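SalCYP truncation (Salinispora tropica, PDB 7ABB) belongs to the cytochrome P450 family, a group of mainly helical heme proteins, and holds a heme c in its pocket. Local coordinates at residues T181-L186 with L232-V237; E188-H193 with L228-F233. All coordinates share one frame; numbering follows the deposited sequence.

Overall arrangement
Both contacts join the same two helices, 182-199 and 222-235. These probably correspond to the G-helix and the first part of the I-helix of a cytochrome P450. Contact 2 starts further along helix 182-199 but earlier on helix 222-235, as expected for helices running in roughly opposite directions. The contacts share Leu232 and Phe233, and their centres lie about 7 Å apart. Thr230 CG2 of contact 2 joins them, touching Phe183 CE1 at 3.6 Å and Leu186 CD2 at 3.8 Å in contact 1. Contact 1 reaches the heme c pocket through Ala235 and Gly236. Contact 2 continues the packing of the same two helices, with the Thr230 side chain about 10 Å from the heme.

Contact 1: T181-L186 with L232-V237; sequences TAFPAL and LFLAGV. With HEC (heme c), chain B.
Leu186 and Phe233 extend toward each other because each places CG anti to its own backbone N (chi1 177° and -179°). The leucine fork then meets the phenylalanine ring with both methyls. Leu186 CD1 lies over one face, 3.8 Å from the centroid of the Phe233 ring and 22° off the ring normal. This is a CH-pi contact. It is displaced toward the CG side of the ring. The second methyl is also close, with Leu186 CD2 3.5 Å from Phe233 CD2. Both methyls stay on one face of the ring, Leu186 CD1 over the CG-CD2 bond and Leu186 CD2 further out, beyond the rim.

Leu186 CD2 also turns to the next residue of the partner helix, 4.1 Å from Leu234 CD2. The other branch of that leucine is used separately: Leu234 CD1 approaches Phe183 CE1 at 4.3 Å, oblique to the ring. The phenylalanine side chain has to reach across to make this looser contact. Trp78, from a loop, touches both Phe183 and Leu234.

In the P450 fold this is where the probable G-helix passes over the probable I-helix. The run Ala235, Gly236, Val237 is consistent with the start of the family's (A/G)-G-x-(D/E)-T motif. The backbone bond from Gly236 N to Leu232 O is weak. Ala235 sits on the heme side, with Ala235 CB 3.5 Å from the meso carbon CHD of heme c. Gly236 O comes 3.7 Å from heme methyl CMC. Phe233 points instead to Leu186, and its ring also packs on Trp149 and on Leu140 of helix 130-147.

Contact 2: E188-H193 with L228-F233; sequences EYVRRH and LLTVLF
While Val190 packs on Leu229, the shortest polar bond lies on the side of helix 188-193 turned from helix 228-233, from Arg191 NH2 to Glu188 OE2 at 2.6 Å. It belongs to a salt bridge one helical turn long and is nearly straight (165°). The oxygen lies in the guanidinium plane, while the nitrogen comes from above the carboxylate plane. Arg192 adds only a long, charge-based contact: Glu188 OE1 sits above the centre of its guanidinium face.

The inner side is side-chain packing between two helices of the P450 fold, probably G-helix on I-helix, with Val190 on Leu229 as its apolar centre. The axes of the two short segments approach to 9.8 Å, and their directions differ by 126°. Val190 and Leu229 face each other at the closest backbone point, with Val190 CA 6.4 Å from Leu229 CA. Val190 CG1 rests on Leu229 CB at 3.8 Å, so the valine packs on the base of the leucine and not on its tip.

The other valine methyl, Val190 CG2, lies 3.9 Å from Thr230 OG1, and the two side chains meet about at right angles. This is plain contact. The hydroxyl is buried, and it is hydrogen-bonded to Glu226 O one turn back on its own helix. Further along, His193 swings its ring toward the partner helix with CG anti to the backbone N (chi1 -173°). Trp149 stacks edge-to-face with the rings of both His193 and Tyr189, and Tyr189 OH is hydrogen-bonded to Asp153 OD2. Thr207 touches both His193 and Leu229. The leucine's outer end meets the histidine at the ring edge, with Leu229 CD1 4.2 Å from His193 CD2.

Contact 1: T181-L186 with L232-V237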
ATOM      1  N   THR A 181      11.910 -16.869  11.688  1.00 58.96           N
ATOM      2  CA  THR A 181      10.690 -17.653  11.847  1.00 60.11           C
ATOM      3  C   THR A 181       9.414 -16.908  11.469  1.00 60.80           C
ATOM      4  O   THR A 181       8.341 -17.521  11.483  1.00 60.94           O
ATOM      5  CB  THR A 181      10.548 -18.134  13.296  1.00 63.93           C
ATOM      6  OG1 THR A 181       9.435 -19.032  13.395  1.00 77.45           O
ATOM      7  CG2 THR A 181      10.324 -16.951  14.237  1.00 52.39           C
ATOM      8  N   ALA A 182       9.491 -15.614  11.156  1.00 47.82           N
ATOM      9  CA  ALA A 182       8.287 -14.861  10.819  1.00 43.67           C
ATOM     10  C   ALA A 182       7.608 -15.429   9.573  1.00 39.09           C
ATOM     11  O   ALA A 182       6.453 -15.863   9.624  1.00 39.45           O
ATOM     12  CB  ALA A 182       8.637 -13.386  10.626  1.00 42.09           C
ATOM     13  N   PHE A 183       8.309 -15.431   8.437  1.00 41.56           N
ATOM     14  CA  PHE A 183       7.687 -15.923   7.210  1.00 44.61           C
ATOM     15  C   PHE A 183       7.274 -17.389   7.307  1.00 38.49           C
ATOM     16  O   PHE A 183       6.151 -17.711   6.883  1.00 37.32           O
ATOM     17  CB  PHE A 183       8.616 -15.691   6.009  1.00 43.18           C
ATOM     18  CG  PHE A 183       7.972 -15.991   4.684  1.00 46.16           C
ATOM     19  CD1 PHE A 183       6.941 -15.197   4.206  1.00 47.28           C
ATOM     20  CD2 PHE A 183       8.387 -17.066   3.922  1.00 50.50           C
ATOM     21  CE1 PHE A 183       6.338 -15.479   2.995  1.00 39.01           C
ATOM     22  CE2 PHE A 183       7.789 -17.348   2.707  1.00 56.13           C
ATOM     23  CZ  PHE A 183       6.766 -16.556   2.243  1.00 44.15           C
ATOM     24  N   PRO A 184       8.091 -18.307   7.834  1.00 40.62           N
ATOM     25  CA  PRO A 184       7.597 -19.680   8.049  1.00 37.08           C
ATOM     26  C   PRO A 184       6.309 -19.743   8.850  1.00 39.71           C
ATOM     27  O   PRO A 184       5.441 -20.576   8.560  1.00 38.68           O
ATOM     28  CB  PRO A 184       8.761 -20.350   8.790  1.00 42.60           C
ATOM     29  CG  PRO A 184       9.962 -19.603   8.352  1.00 47.00           C
ATOM     30  CD  PRO A 184       9.529 -18.185   8.131  1.00 46.13           C
ATOM     31  N   ALA A 185       6.165 -18.884   9.863  1.00 40.17           N
ATOM     32  CA  ALA A 185       4.930 -18.865  10.641  1.00 39.23           C
ATOM     33  C   ALA A 185       3.754 -18.448   9.771  1.00 35.85           C
ATOM     34  O   ALA A 185       2.656 -19.005   9.880  1.00 34.57           O
ATOM     35  CB  ALA A 185       5.078 -17.920  11.836  1.00 35.56           C
ATOM     36  N   LEU A 186       3.960 -17.457   8.906  1.00 33.55           N
ATOM     37  CA  LEU A 186       2.906 -17.067   7.981  1.00 30.59           C
ATOM     38  C   LEU A 186       2.545 -18.222   7.054  1.00 29.11           C
ATOM     39  O   LEU A 186       1.364 -18.468   6.787  1.00 33.10           O
ATOM     40  CB  LEU A 186       3.347 -15.851   7.168  1.00 32.75           C
ATOM     41  CG  LEU A 186       2.364 -15.387   6.099  1.00 32.41           C
ATOM     42  CD1 LEU A 186       1.046 -14.993   6.722  1.00 34.15           C
ATOM     43  CD2 LEU A 186       2.949 -14.220   5.312  1.00 37.43           C
ATOM     44  N   LEU A 232      -1.801 -11.620  -0.047  1.00 22.19           N
ATOM     45  CA  LEU A 232      -2.777 -10.746   0.581  1.00 20.16           C
ATOM     46  C   LEU A 232      -2.296 -10.275   1.939  1.00 19.55           C
ATOM     47  O   LEU A 232      -2.467  -9.102   2.283  1.00 20.55           O
ATOM     48  CB  LEU A 232      -4.115 -11.468   0.706  1.00 18.40           C
ATOM     49  CG  LEU A 232      -4.811 -11.681  -0.635  1.00 22.45           C
ATOM     50  CD1 LEU A 232      -6.043 -12.519  -0.461  1.00 22.47           C
ATOM     51  CD2 LEU A 232      -5.210 -10.367  -1.275  1.00 29.90           C
ATOM     52  N   PHE A 233      -1.687 -11.167   2.720  1.00 21.56           N
ATOM     53  CA  PHE A 233      -1.163 -10.754   4.019  1.00 21.66           C
ATOM     54  C   PHE A 233      -0.044  -9.739   3.849  1.00 22.66           C
ATOM     55  O   PHE A 233      -0.007  -8.721   4.548  1.00 21.68           O
ATOM     56  CB  PHE A 233      -0.659 -11.961   4.798  1.00 23.39           C
ATOM     57  CG  PHE A 233      -0.118 -11.612   6.158  1.00 22.77           C
ATOM     58  CD1 PHE A 233      -0.960 -11.529   7.241  1.00 27.42           C
ATOM     59  CD2 PHE A 233       1.233 -11.376   6.349  1.00 23.94           C
ATOM     60  CE1 PHE A 233      -0.464 -11.197   8.497  1.00 28.04           C
ATOM     61  CE2 PHE A 233       1.729 -11.055   7.620  1.00 28.66           C
ATOM     62  CZ  PHE A 233       0.879 -10.976   8.673  1.00 25.11           C
ATOM     63  N   LEU A 234       0.889 -10.014   2.934  1.00 22.22           N
ATOM     64  CA  LEU A 234       2.065  -9.160   2.796  1.00 23.74           C
ATOM     65  C   LEU A 234       1.726  -7.804   2.181  1.00 22.10           C
ATOM     66  O   LEU A 234       2.415  -6.810   2.464  1.00 23.34           O
ATOM     67  CB  LEU A 234       3.125  -9.875   1.960  1.00 23.64           C
ATOM     68  CG  LEU A 234       3.769 -11.100   2.616  1.00 32.48           C
ATOM     69  CD1 LEU A 234       4.685 -11.792   1.619  1.00 45.33           C
ATOM     70  CD2 LEU A 234       4.544 -10.733   3.863  1.00 40.88           C
ATOM     71  N   ALA A 235       0.687  -7.746   1.337  1.00 21.54           N
ATOM     72  CA  ALA A 235       0.278  -6.516   0.663  1.00 19.94           C
ATOM     73  C   ALA A 235      -0.702  -5.681   1.473  1.00 24.55           C
ATOM     74  O   ALA A 235      -0.777  -4.463   1.279  1.00 25.42           O
ATOM     75  CB  ALA A 235      -0.381  -6.854  -0.675  1.00 22.78           C
ATOM     76  N   GLY A 236      -1.467  -6.299   2.370  1.00 19.73           N
ATOM     77  CA  GLY A 236      -2.652  -5.663   2.895  1.00 20.03           C
ATOM     78  C   GLY A 236      -2.539  -4.881   4.193  1.00 20.19           C
ATOM     79  O   GLY A 236      -3.580  -4.423   4.658  1.00 21.61           O
ATOM     80  N   VAL A 237      -1.353  -4.717   4.785  1.00 18.01           N
ATOM     81  CA  VAL A 237      -1.224  -3.985   6.050  1.00 15.76           C
ATOM     82  C   VAL A 237      -0.322  -2.754   5.931  1.00 18.61           C
ATOM     83  O   VAL A 237      -0.780  -1.633   6.157  1.00 17.93           O
ATOM     84  CB  VAL A 237      -0.698  -4.891   7.171  1.00 18.27           C
ATOM     85  CG1 VAL A 237      -0.664  -4.127   8.472  1.00 19.77           C
ATOM     86  CG2 VAL A 237      -1.568  -6.136   7.327  1.00 20.77           C
TER
HETATM   87 FE   HEC B 501      -1.950  -2.923  -3.008  1.00 17.53          FE
HETATM   88  CHA HEC B 501      -0.716  -4.275  -5.922  1.00 17.86           C
HETATM   89  CHB HEC B 501      -0.157  -0.075  -3.650  1.00 15.28           C
HETATM   90  CHC HEC B 501      -3.198  -1.541  -0.129  1.00 16.76           C
HETATM   91  CHD HEC B 501      -3.426  -5.882  -2.195  1.00 18.73           C
HETATM   92  NA  HEC B 501      -0.693  -2.320  -4.465  1.00 17.11           N
HETATM   93  C1A HEC B 501      -0.333  -3.001  -5.629  1.00 17.29           C
HETATM   94  C2A HEC B 501       0.517  -2.190  -6.477  1.00 18.43           C
HETATM   95  C3A HEC B 501       0.648  -1.019  -5.827  1.00 18.94           C
HETATM   96  C4A HEC B 501      -0.086  -1.086  -4.588  1.00 15.59           C
HETATM   97  CMA HEC B 501       1.464   0.213  -6.258  1.00 17.97           C
HETATM   98  CAA HEC B 501       1.108  -2.586  -7.877  1.00 17.31           C
HETATM   99  CBA HEC B 501       2.452  -3.299  -7.802  1.00 21.19           C
HETATM  100  CGA HEC B 501       2.959  -3.586  -9.205  1.00 19.03           C
HETATM  101  O1A HEC B 501       4.000  -4.280  -9.262  1.00 23.43           O
HETATM  102  O2A HEC B 501       2.320  -3.121 -10.185  1.00 19.20           O
HETATM  103  NB  HEC B 501      -1.681  -1.182  -2.043  1.00 15.88           N
HETATM  104  C1B HEC B 501      -0.935  -0.108  -2.493  1.00 17.42           C
HETATM  105  C2B HEC B 501      -1.126   0.967  -1.567  1.00 17.41           C
HETATM  106  C3B HEC B 501      -1.986   0.567  -0.612  1.00 16.58           C
HETATM  107  C4B HEC B 501      -2.329  -0.787  -0.875  1.00 16.64           C
HETATM  108  CMB HEC B 501      -0.435   2.330  -1.777  1.00 18.92           C
HETATM  109  CAB HEC B 501      -2.546   1.231   0.620  1.00 18.96           C
HETATM  110  CBB HEC B 501      -2.401   2.716   0.702  1.00 24.71           C
HETATM  111  NC  HEC B 501      -3.068  -3.609  -1.449  1.00 17.62           N
HETATM  112  C1C HEC B 501      -3.544  -2.839  -0.413  1.00 17.17           C
HETATM  113  C2C HEC B 501      -4.457  -3.625   0.373  1.00 16.81           C
HETATM  114  C3C HEC B 501      -4.548  -4.851  -0.190  1.00 17.12           C
HETATM  115  C4C HEC B 501      -3.656  -4.846  -1.327  1.00 17.12           C
HETATM  116  CMC HEC B 501      -5.193  -3.090   1.602  1.00 16.62           C
HETATM  117  CAC HEC B 501      -5.337  -6.102   0.229  1.00 20.95           C
HETATM  118  CBC HEC B 501      -6.541  -5.958   1.159  1.00 42.76           C
HETATM  119  ND  HEC B 501      -2.021  -4.718  -3.879  1.00 16.02           N
HETATM  120  C1D HEC B 501      -2.712  -5.807  -3.348  1.00 18.87           C
HETATM  121  C2D HEC B 501      -2.573  -6.901  -4.256  1.00 19.32           C
HETATM  122  C3D HEC B 501      -1.745  -6.443  -5.405  1.00 20.45           C
HETATM  123  C4D HEC B 501      -1.461  -5.057  -5.100  1.00 18.52           C
HETATM  124  CMD HEC B 501      -3.166  -8.301  -4.052  1.00 20.45           C
HETATM  125  CAD HEC B 501      -1.302  -7.246  -6.640  1.00 20.74           C
HETATM  126  CBD HEC B 501      -2.329  -7.022  -7.723  1.00 18.15           C
HETATM  127  CGD HEC B 501      -1.893  -7.708  -9.003  1.00 23.69           C
HETATM  128  O1D HEC B 501      -2.735  -7.876  -9.911  1.00 21.43           O
HETATM  129  O2D HEC B 501      -0.703  -8.074  -9.084  1.00 24.00           O

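Contact 2: E188-H193 with L228-F233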
ATOM      1  N   GLU A 188       2.845 -21.480   7.579  1.00 36.33           N
ATOM      2  CA  GLU A 188       2.082 -22.478   8.324  1.00 40.15           C
ATOM      3  C   GLU A 188       0.660 -21.991   8.568  1.00 32.44           C
ATOM      4  O   GLU A 188      -0.299 -22.764   8.465  1.00 35.01           O
ATOM      5  CB  GLU A 188       2.773 -22.791   9.652  1.00 48.80           C
ATOM      6  CG  GLU A 188       3.650 -24.025   9.627  1.00 63.50           C
ATOM      7  CD  GLU A 188       2.849 -25.319   9.561  1.00 63.22           C
ATOM      8  OE1 GLU A 188       1.679 -25.328   9.999  1.00 72.14           O
ATOM      9  OE2 GLU A 188       3.394 -26.329   9.068  1.00 77.59           O
ATOM     10  N   TYR A 189       0.507 -20.704   8.882  1.00 32.70           N
ATOM     11  CA  TYR A 189      -0.821 -20.158   9.136  1.00 30.64           C
ATOM     12  C   TYR A 189      -1.730 -20.314   7.920  1.00 34.82           C
ATOM     13  O   TYR A 189      -2.865 -20.785   8.041  1.00 32.22           O
ATOM     14  CB  TYR A 189      -0.724 -18.690   9.549  1.00 29.91           C
ATOM     15  CG  TYR A 189      -2.081 -18.121   9.860  1.00 29.57           C
ATOM     16  CD1 TYR A 189      -2.654 -18.295  11.110  1.00 37.00           C
ATOM     17  CD2 TYR A 189      -2.807 -17.445   8.896  1.00 28.64           C
ATOM     18  CE1 TYR A 189      -3.897 -17.787  11.395  1.00 29.09           C
ATOM     19  CE2 TYR A 189      -4.057 -16.919   9.184  1.00 30.02           C
ATOM     20  CZ  TYR A 189      -4.598 -17.112  10.433  1.00 32.44           C
ATOM     21  OH  TYR A 189      -5.839 -16.602  10.710  1.00 30.65           O
ATOM     22  N   VAL A 190      -1.255 -19.930   6.732  1.00 32.57           N
ATOM     23  CA  VAL A 190      -2.124 -20.029   5.557  1.00 32.03           C
ATOM     24  C   VAL A 190      -2.407 -21.486   5.204  1.00 28.49           C
ATOM     25  O   VAL A 190      -3.502 -21.805   4.727  1.00 34.53           O
ATOM     26  CB  VAL A 190      -1.550 -19.276   4.341  1.00 31.45           C
ATOM     27  CG1 VAL A 190      -1.320 -17.797   4.672  1.00 29.21           C
ATOM     28  CG2 VAL A 190      -0.292 -19.935   3.830  1.00 37.57           C
ATOM     29  N   ARG A 191      -1.441 -22.390   5.428  1.00 29.48           N
ATOM     30  CA  ARG A 191      -1.692 -23.818   5.236  1.00 34.22           C
ATOM     31  C   ARG A 191      -2.803 -24.295   6.156  1.00 37.76           C
ATOM     32  O   ARG A 191      -3.700 -25.038   5.736  1.00 38.04           O
ATOM     33  CB  ARG A 191      -0.420 -24.620   5.507  1.00 41.24           C
ATOM     34  CG  ARG A 191       0.534 -24.671   4.354  1.00 41.38           C
ATOM     35  CD  ARG A 191       1.402 -25.917   4.414  1.00 62.97           C
ATOM     36  NE  ARG A 191       2.278 -25.911   5.582  1.00 64.69           N
ATOM     37  CZ  ARG A 191       3.440 -25.269   5.643  1.00 68.74           C
ATOM     38  NH1 ARG A 191       3.879 -24.575   4.602  1.00 66.89           N
ATOM     39  NH2 ARG A 191       4.166 -25.318   6.750  1.00 64.59           N
ATOM     40  N   ARG A 192      -2.753 -23.878   7.421  1.00 33.80           N
ATOM     41  CA  ARG A 192      -3.791 -24.261   8.368  1.00 34.95           C
ATOM     42  C   ARG A 192      -5.138 -23.651   7.994  1.00 36.31           C
ATOM     43  O   ARG A 192      -6.179 -24.293   8.186  1.00 35.57           O
ATOM     44  CB  ARG A 192      -3.385 -23.862   9.789  1.00 38.91           C
ATOM     45  CG  ARG A 192      -2.289 -24.732  10.424  1.00 43.59           C
ATOM     46  CD  ARG A 192      -2.042 -24.313  11.877  1.00 51.19           C
ATOM     47  NE  ARG A 192      -1.258 -25.286  12.649  1.00 63.78           N
ATOM     48  CZ  ARG A 192      -0.087 -25.041  13.244  1.00 72.67           C
ATOM     49  NH1 ARG A 192       0.520 -26.010  13.926  1.00 74.41           N
ATOM     50  NH2 ARG A 192       0.487 -23.843  13.178  1.00 69.69           N
ATOM     51  N   HIS A 193      -5.143 -22.431   7.447  1.00 33.43           N
ATOM     52  CA  HIS A 193      -6.401 -21.804   7.057  1.00 30.52           C
ATOM     53  C   HIS A 193      -7.041 -22.553   5.892  1.00 33.28           C
ATOM     54  O   HIS A 193      -8.255 -22.787   5.877  1.00 32.02           O
ATOM     55  CB  HIS A 193      -6.178 -20.335   6.684  1.00 26.52           C
ATOM     56  CG  HIS A 193      -7.451 -19.591   6.448  1.00 25.46           C
ATOM     57  ND1 HIS A 193      -8.384 -19.388   7.445  1.00 26.58           N
ATOM     58  CD2 HIS A 193      -7.975 -19.052   5.321  1.00 26.37           C
ATOM     59  CE1 HIS A 193      -9.417 -18.733   6.943  1.00 27.83           C
ATOM     60  NE2 HIS A 193      -9.189 -18.511   5.659  1.00 25.91           N
ATOM     61  N   LEU A 228      -1.596 -17.032  -2.906  1.00 28.43           N
ATOM     62  CA  LEU A 228      -2.537 -15.914  -2.874  1.00 23.86           C
ATOM     63  C   LEU A 228      -2.704 -15.365  -1.461  1.00 23.78           C
ATOM     64  O   LEU A 228      -2.601 -14.158  -1.234  1.00 24.09           O
ATOM     65  CB  LEU A 228      -3.890 -16.358  -3.430  1.00 28.43           C
ATOM     66  CG  LEU A 228      -5.029 -15.347  -3.260  1.00 26.71           C
ATOM     67  CD1 LEU A 228      -4.780 -14.076  -4.065  1.00 25.64           C
ATOM     68  CD2 LEU A 228      -6.353 -15.995  -3.647  1.00 29.86           C
ATOM     69  N   LEU A 229      -2.974 -16.251  -0.505  1.00 22.80           N
ATOM     70  CA  LEU A 229      -3.208 -15.822   0.871  1.00 23.89           C
ATOM     71  C   LEU A 229      -1.974 -15.160   1.453  1.00 23.87           C
ATOM     72  O   LEU A 229      -2.084 -14.187   2.202  1.00 23.54           O
ATOM     73  CB  LEU A 229      -3.630 -17.028   1.724  1.00 25.11           C
ATOM     74  CG  LEU A 229      -5.027 -17.555   1.386  1.00 25.09           C
ATOM     75  CD1 LEU A 229      -5.319 -18.870   2.133  1.00 29.11           C
ATOM     76  CD2 LEU A 229      -6.094 -16.519   1.714  1.00 24.25           C
ATOM     77  N   THR A 230      -0.790 -15.667   1.106  1.00 26.31           N
ATOM     78  CA  THR A 230       0.446 -15.032   1.554  1.00 24.67           C
ATOM     79  C   THR A 230       0.576 -13.626   0.983  1.00 26.64           C
ATOM     80  O   THR A 230       0.934 -12.686   1.699  1.00 24.32           O
ATOM     81  CB  THR A 230       1.649 -15.889   1.155  1.00 30.42           C
ATOM     82  OG1 THR A 230       1.483 -17.207   1.694  1.00 31.39           O
ATOM     83  CG2 THR A 230       2.944 -15.300   1.694  1.00 39.81           C
ATOM     84  N   VAL A 231       0.306 -13.464  -0.315  1.00 24.23           N
ATOM     85  CA  VAL A 231       0.413 -12.139  -0.930  1.00 21.50           C
ATOM     86  C   VAL A 231      -0.569 -11.167  -0.300  1.00 23.83           C
ATOM     87  O   VAL A 231      -0.234 -10.009  -0.020  1.00 22.02           O
ATOM     88  CB  VAL A 231       0.191 -12.250  -2.452  1.00 24.40           C
ATOM     89  CG1 VAL A 231      -0.028 -10.883  -3.066  1.00 25.11           C
ATOM     90  CG2 VAL A 231       1.359 -12.945  -3.102  1.00 29.23           C
ATOM     91  N   LEU A 232      -1.801 -11.620  -0.047  1.00 22.19           N
ATOM     92  CA  LEU A 232      -2.777 -10.746   0.581  1.00 20.16           C
ATOM     93  C   LEU A 232      -2.296 -10.275   1.939  1.00 19.55           C
ATOM     94  O   LEU A 232      -2.467  -9.102   2.283  1.00 20.55           O
ATOM     95  CB  LEU A 232      -4.115 -11.468   0.706  1.00 18.40           C
ATOM     96  CG  LEU A 232      -4.811 -11.681  -0.635  1.00 22.45           C
ATOM     97  CD1 LEU A 232      -6.043 -12.519  -0.461  1.00 22.47           C
ATOM     98  CD2 LEU A 232      -5.210 -10.367  -1.275  1.00 29.90           C
ATOM     99  N   PHE A 233      -1.687 -11.167   2.720  1.00 21.56           N
ATOM    100  CA  PHE A 233      -1.163 -10.754   4.019  1.00 21.66           C
ATOM    101  C   PHE A 233      -0.044  -9.739   3.849  1.00 22.66           C
ATOM    102  O   PHE A 233      -0.007  -8.721   4.548  1.00 21.68           O
ATOM    103  CB  PHE A 233      -0.659 -11.961   4.798  1.00 23.39           C
ATOM    104  CG  PHE A 233      -0.118 -11.612   6.158  1.00 22.77           C
ATOM    105  CD1 PHE A 233      -0.960 -11.529   7.241  1.00 27.42           C
ATOM    106  CD2 PHE A 233       1.233 -11.376   6.349  1.00 23.94           C
ATOM    107  CE1 PHE A 233      -0.464 -11.197   8.497  1.00 28.04           C
ATOM    108  CE2 PHE A 233       1.729 -11.055   7.620  1.00 28.66           C
ATOM    109  CZ  PHE A 233       0.879 -10.976   8.673  1.00 25.11           C
TER